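Local coordinates for protein alkane monooxygenase (Geobacillus thermodenitrificans, PDB 3B9O) that binds flavin mononucleotide and belongs to the luciferase-like monooxygenase family, whose members are built on a TIM-barrel fold, at residues A[156-161]-A[230-235]; A[104-109]-A[135-140]; A[221-226]-A[240-245]. All coordinates share one frame; numbering follows the deposited sequence.

Contact 1 (A[156-161]-A[230-235]); sequences ERYDLA and SERGRE. With FMN (flavin mononucleotide), chain C.
Y158 and R232 pass one another, each reaching toward the opposite helix, the aromatic ring running toward the flavin phosphate. The segments 156-161 and 231-235 are nearly parallel, 16° apart, with axes 10.0 Å from each other, a gap that these two long side chains bridge. In R232, CG stands anti to the backbone N (chi1 -170°), which sets it 3.5 Å from Y158 CB. Further along, the guanidinium lays one face against the same methylene, with Y158 CB over the centre of the plane, 3.6 Å from R232 CZ. At the guanidinium edge, NH2 of R232 donates to OD1 of D159 at 2.9 Å. This salt bridge is almost straight, 172° at the hydrogen; the oxygen lies in the guanidinium plane but is met on its anti side, somewhat out of the carboxylate plane. The same NH2 also forms a salt bridge with D162, its stronger partner, about one turn further along helix 154-174. The Y158 ring receives G233 on one face: CA of G233 sits 3.9 Å from the centroid of the Y158 ring, a CH-pi contact. At the ring edge the hydroxyl turns to the cofactor, Y158 OH donating to FMN O2P at 2.6 Å. S230, the N-cap of helix 231-240, accepts from G233 N with its OG, and its backbone N donates to FMN O3P at 3.0 Å. S230 OG also meets O2P, but at a modelled separation too short to be taken literally. Phosphate thus lies at the N-terminal end of a helix, where the helix dipole would tend to favour its negative charge. The contact combines a charge pair on its more exposed side with a phosphate site formed by Y158 and S230, joined by the packing of R232 on Y158.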
loop_
_atom_site.group_PDB
_atom_site.type_symbol
_atom_site.label_atom_id
_atom_site.label_comp_id
_atom_site.label_asym_id
_atom_site.label_seq_id
_atom_site.Cartn_x
_atom_site.Cartn_y
_atom_site.Cartn_z
ATOM N N GLU A 156 -3.257 20.118 -6.214
ATOM C CA GLU A 156 -4.612 20.347 -5.760
ATOM C C GLU A 156 -5.317 19.025 -5.349
ATOM O O GLU A 156 -6.139 19.000 -4.437
ATOM C CB GLU A 156 -5.391 21.054 -6.866
ATOM C CG GLU A 156 -6.793 21.392 -6.501
ATOM C CD GLU A 156 -7.466 22.292 -7.529
ATOM O OE1 GLU A 156 -6.886 22.522 -8.638
ATOM O OE2 GLU A 156 -8.588 22.757 -7.195
ATOM N N ARG A 157 -4.984 17.934 -6.023
ATOM C CA ARG A 157 -5.475 16.620 -5.595
ATOM C C ARG A 157 -5.099 16.288 -4.143
ATOM O O ARG A 157 -5.891 15.663 -3.444
ATOM C CB ARG A 157 -4.957 15.525 -6.534
ATOM C CG ARG A 157 -5.682 15.541 -7.875
ATOM C CD ARG A 157 -5.029 14.664 -8.910
ATOM N NE ARG A 157 -5.773 14.841 -10.137
ATOM C CZ ARG A 157 -6.365 13.874 -10.828
ATOM N NH1 ARG A 157 -6.264 12.599 -10.463
ATOM N NH2 ARG A 157 -7.029 14.193 -11.921
ATOM N N TYR A 158 -3.908 16.705 -3.705
ATOM C CA TYR A 158 -3.468 16.506 -2.316
ATOM C C TYR A 158 -4.184 17.409 -1.305
ATOM O O TYR A 158 -4.423 17.001 -0.167
ATOM C CB TYR A 158 -1.942 16.648 -2.180
ATOM C CG TYR A 158 -1.190 15.385 -2.546
ATOM C CD1 TYR A 158 -0.520 15.269 -3.759
ATOM C CD2 TYR A 158 -1.180 14.293 -1.685
ATOM C CE1 TYR A 158 0.167 14.078 -4.093
ATOM C CE2 TYR A 158 -0.509 13.099 -2.008
ATOM C CZ TYR A 158 0.163 12.989 -3.204
ATOM O OH TYR A 158 0.829 11.798 -3.502
ATOM N N ASP A 159 -4.540 18.623 -1.713
ATOM C CA ASP A 159 -5.379 19.467 -0.873
ATOM C C ASP A 159 -6.767 18.837 -0.657
ATOM O O ASP A 159 -7.320 18.894 0.439
ATOM C CB ASP A 159 -5.539 20.849 -1.504
ATOM C CG ASP A 159 -4.201 21.600 -1.638
ATOM O OD1 ASP A 159 -3.305 21.431 -0.797
ATOM O OD2 ASP A 159 -4.085 22.374 -2.588
ATOM N N LEU A 160 -7.330 18.274 -1.723
ATOM C CA LEU A 160 -8.584 17.538 -1.647
ATOM C C LEU A 160 -8.445 16.334 -0.686
ATOM O O LEU A 160 -9.302 16.107 0.191
ATOM C CB LEU A 160 -9.012 17.098 -3.061
ATOM C CG LEU A 160 -10.117 16.039 -3.153
ATOM C CD1 LEU A 160 -11.414 16.528 -2.519
ATOM C CD2 LEU A 160 -10.352 15.667 -4.593
ATOM N N ALA A 161 -7.347 15.592 -0.834
ATOM C CA ALA A 161 -7.034 14.520 0.089
ATOM C C ALA A 161 -6.954 14.981 1.563
ATOM O O ALA A 161 -7.428 14.265 2.464
ATOM C CB ALA A 161 -5.753 13.828 -0.351
ATOM N N SER A 230 6.254 12.653 -4.773
ATOM C CA SER A 230 6.340 14.083 -5.110
ATOM C C SER A 230 6.543 14.887 -3.847
ATOM O O SER A 230 6.292 14.392 -2.733
ATOM C CB SER A 230 5.086 14.546 -5.850
ATOM O OG SER A 230 3.984 14.544 -4.959
ATOM N N GLU A 231 7.015 16.124 -3.991
ATOM C CA GLU A 231 7.250 16.939 -2.811
ATOM C C GLU A 231 5.952 17.149 -2.019
ATOM O O GLU A 231 5.948 17.063 -0.797
ATOM C CB GLU A 231 7.914 18.266 -3.180
ATOM C CG GLU A 231 8.189 19.115 -1.960
ATOM C CD GLU A 231 9.035 20.331 -2.233
ATOM O OE1 GLU A 231 9.115 21.189 -1.314
ATOM O OE2 GLU A 231 9.614 20.417 -3.343
ATOM N N ARG A 232 4.853 17.391 -2.731
ATOM C CA ARG A 232 3.534 17.516 -2.106
ATOM C C ARG A 232 3.117 16.214 -1.372
ATOM O O ARG A 232 2.565 16.273 -0.265
ATOM C CB ARG A 232 2.479 17.899 -3.167
ATOM C CG ARG A 232 1.104 18.306 -2.605
ATOM C CD ARG A 232 1.192 19.489 -1.620
ATOM N NE ARG A 232 -0.094 19.745 -0.968
ATOM C CZ ARG A 232 -0.568 19.097 0.116
ATOM N NH1 ARG A 232 0.143 18.127 0.710
ATOM N NH2 ARG A 232 -1.746 19.446 0.626
ATOM N N GLY A 233 3.332 15.074 -2.023
ATOM C CA GLY A 233 3.116 13.755 -1.442
ATOM C C GLY A 233 3.910 13.534 -0.153
ATOM O O GLY A 233 3.361 13.101 0.846
ATOM N N ARG A 234 5.194 13.892 -0.151
ATOM C CA ARG A 234 6.034 13.711 1.048
ATOM C C ARG A 234 5.524 14.578 2.147
ATOM O O ARG A 234 5.525 14.179 3.300
ATOM C CB ARG A 234 7.519 14.021 0.784
ATOM C CG ARG A 234 8.283 12.877 0.130
ATOM C CD ARG A 234 9.787 13.231 -0.070
ATOM N NE ARG A 234 9.901 13.699 -1.432
ATOM C CZ ARG A 234 10.457 14.814 -1.861
ATOM N NH1 ARG A 234 11.076 15.676 -1.054
ATOM N NH2 ARG A 234 10.413 15.024 -3.153
ATOM N N GLU A 235 5.056 15.781 1.796
ATOM C CA GLU A 235 4.482 16.677 2.798
ATOM C C GLU A 235 3.197 16.088 3.393
ATOM O O GLU A 235 2.921 16.212 4.606
ATOM C CB GLU A 235 4.181 18.038 2.167
ATOM C CG GLU A 235 3.739 19.076 3.187
ATOM C CD GLU A 235 4.871 19.523 4.113
ATOM O OE1 GLU A 235 4.557 20.037 5.189
ATOM O OE2 GLU A 235 6.067 19.355 3.773
HETATM N N1 FMN C . -0.847 5.093 -7.196
HETATM C C2 FMN C . -2.011 4.423 -7.360
HETATM O O2 FMN C . -2.959 5.012 -7.957
HETATM N N3 FMN C . -2.105 3.143 -6.871
HETATM C C4 FMN C . -1.057 2.543 -6.221
HETATM O O4 FMN C . -1.170 1.381 -5.776
HETATM C C4A FMN C . 0.148 3.239 -6.041
HETATM N N5 FMN C . 1.229 2.705 -5.397
HETATM C C5A FMN C . 2.384 3.434 -5.270
HETATM C C6 FMN C . 3.522 2.913 -4.623
HETATM C C7 FMN C . 4.694 3.682 -4.492
HETATM C C7M FMN C . 5.927 3.136 -3.803
HETATM C C8 FMN C . 4.733 4.974 -4.997
HETATM C C8M FMN C . 5.986 5.808 -4.867
HETATM C C9 FMN C . 3.612 5.504 -5.647
HETATM C C9A FMN C . 2.437 4.745 -5.791
HETATM N N10 FMN C . 1.351 5.264 -6.422
HETATM C C10 FMN C . 0.224 4.537 -6.559
HETATM C "C1'" FMN C . 1.360 6.633 -6.979
HETATM C "C2'" FMN C . 0.704 7.602 -5.980
HETATM O "O2'" FMN C . 0.221 6.904 -4.831
HETATM C "C3'" FMN C . -0.454 8.447 -6.537
HETATM O "O3'" FMN C . -1.413 7.670 -7.287
HETATM C "C4'" FMN C . 0.021 9.725 -7.262
HETATM O "O4'" FMN C . -0.550 9.843 -8.568
HETATM C "C5'" FMN C . 1.542 9.862 -7.393
HETATM O "O5'" FMN C . 1.944 10.582 -6.234
HETATM P P FMN C . 3.204 11.578 -6.206
HETATM O O1P FMN C . 3.141 12.315 -7.534
HETATM O O2P FMN C . 2.932 12.408 -4.986
HETATM O O3P FMN C . 4.438 10.698 -6.148
#

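Contact 2 (A[104-109]-A[135-140]); sequences TFSTTY and VTSHLP. With FMN (flavin mononucleotide), chain C.
Y109 meets S137 obliquely, its ring carbon CE2 3.8 Å from S137 OG; one ring face, toward the rim, carries CG2 of the adjacent T108, and the ring also stacks with F146. The other flat group, the H138 imidazole, turns its edge to the ribityl chain of flavin mononucleotide, with FMN O4' near its plane. Both belong to the loops that follow neighbouring parallel strands of the TIM barrel, 100-106 and 130-135, whose last bridge pairs S106 with V135. There T107 N donates to V135 O at 3.1 Å, nearly straight at 171° and almost along the C=O axis. Beyond the bridge, hydroxyls take over. S106 OG lies anti to its backbone N (chi1 -179°) and shares a hydrogen bond of 2.8 Å with S137 OG, while also accepting from T108 N in an ST turn. Apolar atoms meet closer to the flavin: T104 CG2 touches V135 CG2 at 3.8 Å. S137 and H138 then reach the ribityl chain, S137 N donating to FMN O3' at 3.1 Å. H138 ND1 also bonds FMN O4', although the modelled distance is improbably short. Next to S137, the backbone of T136 is tied to the turn after strand 100-106: T108 OG1 donates to T136 O at 2.6 Å, tilted 22° from the carbonyl plane.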
loop_
_atom_site.group_PDB
_atom_site.type_symbol
_atom_site.label_atom_id
_atom_site.label_comp_id
_atom_site.label_asym_id
_atom_site.label_seq_id
_atom_site.Cartn_x
_atom_site.Cartn_y
_atom_site.Cartn_z
ATOM N N THR A 104 -5.387 0.088 -0.940
ATOM C CA THR A 104 -5.217 1.361 -1.660
ATOM C C THR A 104 -6.598 1.807 -2.094
ATOM O O THR A 104 -7.394 1.014 -2.599
ATOM C CB THR A 104 -4.274 1.221 -2.899
ATOM O OG1 THR A 104 -2.958 0.881 -2.453
ATOM C CG2 THR A 104 -4.217 2.527 -3.761
ATOM N N PHE A 105 -6.885 3.084 -1.860
ATOM C CA PHE A 105 -8.163 3.686 -2.245
ATOM C C PHE A 105 -7.948 5.202 -2.408
ATOM O O PHE A 105 -7.374 5.863 -1.547
ATOM C CB PHE A 105 -9.264 3.402 -1.212
ATOM C CG PHE A 105 -10.518 4.215 -1.450
ATOM C CD1 PHE A 105 -10.703 5.436 -0.785
ATOM C CD2 PHE A 105 -11.467 3.806 -2.382
ATOM C CE1 PHE A 105 -11.851 6.208 -1.015
ATOM C CE2 PHE A 105 -12.630 4.556 -2.611
ATOM C CZ PHE A 105 -12.814 5.770 -1.923
ATOM N N SER A 106 -8.381 5.718 -3.549
ATOM C CA SER A 106 -8.177 7.113 -3.945
ATOM C C SER A 106 -9.164 8.098 -3.303
ATOM O O SER A 106 -10.369 7.826 -3.204
ATOM C CB SER A 106 -8.321 7.200 -5.476
ATOM O OG SER A 106 -8.116 8.505 -5.901
ATOM N N THR A 107 -8.634 9.250 -2.898
ATOM C CA THR A 107 -9.412 10.396 -2.407
ATOM C C THR A 107 -10.102 11.241 -3.526
ATOM O O THR A 107 -10.872 12.171 -3.247
ATOM C CB THR A 107 -8.505 11.335 -1.563
ATOM O OG1 THR A 107 -7.315 11.676 -2.284
ATOM C CG2 THR A 107 -8.086 10.656 -0.241
ATOM N N THR A 108 -9.848 10.900 -4.772
ATOM C CA THR A 108 -10.120 11.837 -5.860
ATOM C C THR A 108 -11.551 11.718 -6.404
ATOM O O THR A 108 -12.110 12.731 -6.844
ATOM C CB THR A 108 -9.047 11.722 -6.956
ATOM O OG1 THR A 108 -7.762 11.922 -6.361
ATOM C CG2 THR A 108 -9.242 12.763 -8.063
ATOM N N TYR A 109 -12.142 10.508 -6.332
ATOM C CA TYR A 109 -13.396 10.212 -7.066
ATOM C C TYR A 109 -14.634 10.003 -6.190
ATOM O O TYR A 109 -15.656 10.652 -6.404
ATOM C CB TYR A 109 -13.188 9.042 -8.080
ATOM C CG TYR A 109 -11.995 9.284 -8.977
ATOM C CD1 TYR A 109 -12.007 10.332 -9.916
ATOM C CD2 TYR A 109 -10.831 8.521 -8.846
ATOM C CE1 TYR A 109 -10.898 10.602 -10.715
ATOM C CE2 TYR A 109 -9.705 8.777 -9.649
ATOM C CZ TYR A 109 -9.754 9.827 -10.568
ATOM O OH TYR A 109 -8.662 10.086 -11.356
ATOM N N VAL A 135 -4.163 7.606 -1.482
ATOM C CA VAL A 135 -3.584 7.864 -2.781
ATOM C C VAL A 135 -4.400 9.000 -3.457
ATOM O O VAL A 135 -5.553 9.225 -3.084
ATOM C CB VAL A 135 -3.630 6.507 -3.551
ATOM C CG1 VAL A 135 -4.158 6.634 -4.937
ATOM C CG2 VAL A 135 -2.300 5.762 -3.410
ATOM N N THR A 136 -3.785 9.730 -4.392
ATOM C CA THR A 136 -4.512 10.697 -5.239
ATOM C C THR A 136 -4.795 10.232 -6.679
ATOM O O THR A 136 -5.677 10.782 -7.316
ATOM C CB THR A 136 -3.787 12.066 -5.361
ATOM O OG1 THR A 136 -2.420 11.835 -5.692
ATOM C CG2 THR A 136 -3.849 12.851 -4.046
ATOM N N SER A 137 -4.059 9.279 -7.242
ATOM C CA SER A 137 -4.396 8.852 -8.641
ATOM C C SER A 137 -3.884 9.818 -9.732
ATOM O O SER A 137 -3.919 11.047 -9.580
ATOM C CB SER A 137 -5.914 8.690 -8.847
ATOM O OG SER A 137 -6.473 7.704 -7.969
ATOM N N HIS A 138 -3.440 9.263 -10.848
ATOM C CA HIS A 138 -2.724 10.058 -11.838
ATOM C C HIS A 138 -3.060 9.589 -13.229
ATOM O O HIS A 138 -2.310 9.892 -14.166
ATOM C CB HIS A 138 -1.214 9.877 -11.628
ATOM C CG HIS A 138 -0.824 8.457 -11.383
ATOM N ND1 HIS A 138 -0.532 7.971 -10.127
ATOM C CD2 HIS A 138 -0.727 7.402 -12.226
ATOM C CE1 HIS A 138 -0.236 6.687 -10.211
ATOM N NE2 HIS A 138 -0.348 6.316 -11.476
ATOM N N LEU A 139 -4.131 8.799 -13.353
ATOM C CA LEU A 139 -4.505 8.191 -14.634
ATOM C C LEU A 139 -5.776 8.854 -15.163
ATOM O O LEU A 139 -6.850 8.672 -14.583
ATOM C CB LEU A 139 -4.655 6.671 -14.496
ATOM C CG LEU A 139 -3.397 5.827 -14.196
ATOM C CD1 LEU A 139 -3.775 4.420 -13.760
ATOM C CD2 LEU A 139 -2.444 5.754 -15.364
ATOM N N PRO A 140 -5.651 9.656 -16.254
ATOM C CA PRO A 140 -6.746 10.507 -16.777
ATOM C C PRO A 140 -8.074 9.829 -17.147
ATOM O O PRO A 140 -9.105 10.510 -17.113
ATOM C CB PRO A 140 -6.127 11.183 -18.023
ATOM C CG PRO A 140 -4.933 10.326 -18.375
ATOM C CD PRO A 140 -4.414 9.833 -17.043
HETATM N N1 FMN C . -0.847 5.093 -7.196
HETATM C C2 FMN C . -2.011 4.423 -7.360
HETATM O O2 FMN C . -2.959 5.012 -7.957
HETATM N N3 FMN C . -2.105 3.143 -6.871
HETATM C C4 FMN C . -1.057 2.543 -6.221
HETATM O O4 FMN C . -1.170 1.381 -5.776
HETATM C C4A FMN C . 0.148 3.239 -6.041
HETATM N N5 FMN C . 1.229 2.705 -5.397
HETATM C C5A FMN C . 2.384 3.434 -5.270
HETATM C C6 FMN C . 3.522 2.913 -4.623
HETATM C C7 FMN C . 4.694 3.682 -4.492
HETATM C C7M FMN C . 5.927 3.136 -3.803
HETATM C C8 FMN C . 4.733 4.974 -4.997
HETATM C C8M FMN C . 5.986 5.808 -4.867
HETATM C C9 FMN C . 3.612 5.504 -5.647
HETATM C C9A FMN C . 2.437 4.745 -5.791
HETATM N N10 FMN C . 1.351 5.264 -6.422
HETATM C C10 FMN C . 0.224 4.537 -6.559
HETATM C "C1'" FMN C . 1.360 6.633 -6.979
HETATM C "C2'" FMN C . 0.704 7.602 -5.980
HETATM O "O2'" FMN C . 0.221 6.904 -4.831
HETATM C "C3'" FMN C . -0.454 8.447 -6.537
HETATM O "O3'" FMN C . -1.413 7.670 -7.287
HETATM C "C4'" FMN C . 0.021 9.725 -7.262
HETATM O "O4'" FMN C . -0.550 9.843 -8.568
HETATM C "C5'" FMN C . 1.542 9.862 -7.393
HETATM O "O5'" FMN C . 1.944 10.582 -6.234
HETATM P P FMN C . 3.204 11.578 -6.206
HETATM O O1P FMN C . 3.141 12.315 -7.534
HETATM O O2P FMN C . 2.932 12.408 -4.986
HETATM O O3P FMN C . 4.438 10.698 -6.148
#

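Contact 3 (A[221-226]-A[240-245]); sequences TPVIYQ and HAECVF. With FMN (flavin mononucleotide), chain C.
Y225 pairs with C243 and Q226 with V244 in a parallel arrangement, the axes of the short strands 223-226 and 243-245 approaching to 4.8 Å at an angle of 26°. I224 O takes two donors, E242 N at 2.8 Å and C243 N at 3.1 Å; further on, Q226 N donates to C243 O and F245 N to Q226 O. At the entry the carboxylate of E242 stands in for a backbone acceptor: I224 N donates to E242 OE2 at 2.8 Å, meeting its anti side, and R413 holds the same oxygen in a salt bridge. On one sheet face, C243 CB sits 3.4 Å from the centroid of the Y225 ring, almost squarely over its centre; SG, anti to the carbonyl carbon (chi1 -56°), also lies over the ring, 4.2 Å from the Y225 centroid, in a sulfur-aromatic contact. Q226 and V244 run next to each other on the other face. Beyond them, the F245 ring lays a face against FMN C7M. Helix 231-240 connects the two strands in a beta-alpha-beta unit of the barrel. Strand 130-135 flanks 223-227 and strand 276-285 flanks 243-246, Y225 OH reaches N8 of strand 6-12 and Y412 of helix 412-417, and Q226 packs on helix 154-174.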
loop_
_atom_site.group_PDB
_atom_site.type_symbol
_atom_site.label_atom_id
_atom_site.label_comp_id
_atom_site.label_asym_id
_atom_site.label_seq_id
_atom_site.Cartn_x
_atom_site.Cartn_y
_atom_site.Cartn_z
ATOM N N THR A 221 -9.929 4.809 13.349
ATOM C CA THR A 221 -9.296 5.154 12.071
ATOM C C THR A 221 -8.400 3.960 11.644
ATOM O O THR A 221 -7.602 3.463 12.456
ATOM C CB THR A 221 -8.480 6.467 12.183
ATOM O OG1 THR A 221 -9.356 7.539 12.567
ATOM C CG2 THR A 221 -7.727 6.789 10.899
ATOM N N PRO A 222 -8.520 3.501 10.379
ATOM C CA PRO A 222 -7.585 2.440 9.886
ATOM C C PRO A 222 -6.130 2.949 9.984
ATOM O O PRO A 222 -5.898 4.173 9.977
ATOM C CB PRO A 222 -7.968 2.280 8.407
ATOM C CG PRO A 222 -9.354 2.812 8.292
ATOM C CD PRO A 222 -9.450 3.939 9.332
ATOM N N VAL A 223 -5.164 2.040 10.086
ATOM C CA VAL A 223 -3.777 2.442 9.986
ATOM C C VAL A 223 -3.612 3.189 8.675
ATOM O O VAL A 223 -4.052 2.706 7.600
ATOM C CB VAL A 223 -2.812 1.243 10.078
ATOM C CG1 VAL A 223 -1.397 1.720 9.732
ATOM C CG2 VAL A 223 -2.836 0.699 11.507
ATOM N N ILE A 224 -3.017 4.381 8.750
ATOM C CA ILE A 224 -2.901 5.245 7.557
ATOM C C ILE A 224 -1.568 5.089 6.833
ATOM O O ILE A 224 -0.511 5.422 7.358
ATOM C CB ILE A 224 -3.101 6.777 7.902
ATOM C CG1 ILE A 224 -4.434 7.016 8.649
ATOM C CG2 ILE A 224 -2.953 7.639 6.549
ATOM C CD1 ILE A 224 -5.705 6.618 7.838
ATOM N N TYR A 225 -1.606 4.520 5.641
ATOM C CA TYR A 225 -0.444 4.476 4.761
ATOM C C TYR A 225 -0.533 5.587 3.751
ATOM O O TYR A 225 -1.633 6.089 3.471
ATOM C CB TYR A 225 -0.449 3.162 3.949
ATOM C CG TYR A 225 0.245 2.017 4.629
ATOM C CD1 TYR A 225 1.546 1.614 4.229
ATOM C CD2 TYR A 225 -0.362 1.367 5.717
ATOM C CE1 TYR A 225 2.217 0.522 4.894
ATOM C CE2 TYR A 225 0.273 0.302 6.374
ATOM C CZ TYR A 225 1.554 -0.132 5.953
ATOM O OH TYR A 225 2.150 -1.211 6.616
ATOM N N GLN A 226 0.622 5.950 3.201
ATOM C CA GLN A 226 0.718 6.861 2.097
ATOM C C GLN A 226 1.800 6.351 1.159
ATOM O O GLN A 226 2.800 5.766 1.587
ATOM C CB GLN A 226 0.985 8.314 2.557
ATOM C CG GLN A 226 0.775 9.334 1.448
ATOM C CD GLN A 226 2.035 9.579 0.620
ATOM O OE1 GLN A 226 1.959 10.157 -0.474
ATOM N NE2 GLN A 226 3.211 9.132 1.133
ATOM N N HIS A 240 0.062 13.180 7.745
ATOM C CA HIS A 240 -0.986 12.185 8.050
ATOM C C HIS A 240 -0.522 10.756 8.265
ATOM O O HIS A 240 -1.134 10.026 9.041
ATOM C CB HIS A 240 -1.953 12.090 6.869
ATOM C CG HIS A 240 -2.714 13.344 6.596
ATOM N ND1 HIS A 240 -3.834 13.713 7.315
ATOM C CD2 HIS A 240 -2.551 14.288 5.637
ATOM C CE1 HIS A 240 -4.318 14.844 6.825
ATOM N NE2 HIS A 240 -3.546 15.222 5.816
ATOM N N ALA A 241 0.471 10.320 7.497
ATOM C CA ALA A 241 0.779 8.887 7.408
ATOM C C ALA A 241 1.415 8.283 8.675
ATOM O O ALA A 241 2.343 8.862 9.282
ATOM C CB ALA A 241 1.656 8.605 6.189
ATOM N N GLU A 242 0.904 7.125 9.064
ATOM C CA GLU A 242 1.573 6.307 10.072
ATOM C C GLU A 242 2.627 5.378 9.434
ATOM O O GLU A 242 3.622 4.992 10.100
ATOM C CB GLU A 242 0.555 5.457 10.832
ATOM C CG GLU A 242 -0.579 6.218 11.451
ATOM C CD GLU A 242 -1.542 5.266 12.116
ATOM O OE1 GLU A 242 -1.255 4.838 13.262
ATOM O OE2 GLU A 242 -2.584 4.966 11.486
ATOM N N CYS A 243 2.403 4.994 8.177
ATOM C CA CYS A 243 3.385 4.224 7.432
ATOM C C CYS A 243 3.542 4.782 6.028
ATOM O O CYS A 243 2.542 5.085 5.363
ATOM C CB CYS A 243 2.955 2.745 7.330
ATOM S SG CYS A 243 2.664 1.963 8.937
ATOM N N VAL A 244 4.794 4.893 5.563
ATOM C CA VAL A 244 5.068 5.478 4.254
ATOM C C VAL A 244 5.727 4.439 3.372
ATOM O O VAL A 244 6.668 3.792 3.792
ATOM C CB VAL A 244 5.945 6.771 4.368
ATOM C CG1 VAL A 244 6.082 7.456 3.024
ATOM C CG2 VAL A 244 5.365 7.726 5.406
ATOM N N PHE A 245 5.183 4.245 2.166
ATOM C CA PHE A 245 5.762 3.338 1.169
ATOM C C PHE A 245 6.603 4.231 0.218
ATOM O O PHE A 245 6.071 4.945 -0.624
ATOM C CB PHE A 245 4.599 2.598 0.456
ATOM C CG PHE A 245 5.012 1.557 -0.596
ATOM C CD1 PHE A 245 4.036 1.081 -1.502
ATOM C CD2 PHE A 245 6.332 1.071 -0.719
ATOM C CE1 PHE A 245 4.384 0.124 -2.499
ATOM C CE2 PHE A 245 6.685 0.093 -1.717
ATOM C CZ PHE A 245 5.704 -0.359 -2.605
HETATM N N1 FMN C . -0.847 5.093 -7.196
HETATM C C2 FMN C . -2.011 4.423 -7.360
HETATM O O2 FMN C . -2.959 5.012 -7.957
HETATM N N3 FMN C . -2.105 3.143 -6.871
HETATM C C4 FMN C . -1.057 2.543 -6.221
HETATM O O4 FMN C . -1.170 1.381 -5.776
HETATM C C4A FMN C . 0.148 3.239 -6.041
HETATM N N5 FMN C . 1.229 2.705 -5.397
HETATM C C5A FMN C . 2.384 3.434 -5.270
HETATM C C6 FMN C . 3.522 2.913 -4.623
HETATM C C7 FMN C . 4.694 3.682 -4.492
HETATM C C7M FMN C . 5.927 3.136 -3.803
HETATM C C8 FMN C . 4.733 4.974 -4.997
HETATM C C8M FMN C . 5.986 5.808 -4.867
HETATM C C9 FMN C . 3.612 5.504 -5.647
HETATM C C9A FMN C . 2.437 4.745 -5.791
HETATM N N10 FMN C . 1.351 5.264 -6.422
HETATM C C10 FMN C . 0.224 4.537 -6.559
HETATM C "C1'" FMN C . 1.360 6.633 -6.979
HETATM C "C2'" FMN C . 0.704 7.602 -5.980
HETATM O "O2'" FMN C . 0.221 6.904 -4.831
HETATM C "C3'" FMN C . -0.454 8.447 -6.537
HETATM O "O3'" FMN C . -1.413 7.670 -7.287
HETATM C "C4'" FMN C . 0.021 9.725 -7.262
HETATM O "O4'" FMN C . -0.550 9.843 -8.568
HETATM C "C5'" FMN C . 1.542 9.862 -7.393
HETATM O "O5'" FMN C . 1.944 10.582 -6.234
HETATM P P FMN C . 3.204 11.578 -6.206
HETATM O O1P FMN C . 3.141 12.315 -7.534
HETATM O O2P FMN C . 2.932 12.408 -4.986
HETATM O O3P FMN C . 4.438 10.698 -6.148
#

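How the contacts relate
From the N terminus, contact 2 comes first: it joins strand 100-106 to the end of strand 130-135 after an intervening helix, and it closes before contact 1 opens at helix 154-174. Contact 1 then spans 68 residues to the start of helix 231-240. Contact 3 opens inside that span, at strand 223-227, and closes after it, at strand 243-246, so contacts 1 and 3 cross. Contacts 1 and 2 touch, R157 NH1 lying 2.9 Å from S137 O. Contacts 2 and 3 stay about 6 Å apart at their nearest atoms, yet reach the same parallel sheet. All three meet flavin mononucleotide: contact 1 at the phosphate, contact 2 chiefly along the ribityl chain, contact 3 at the ring.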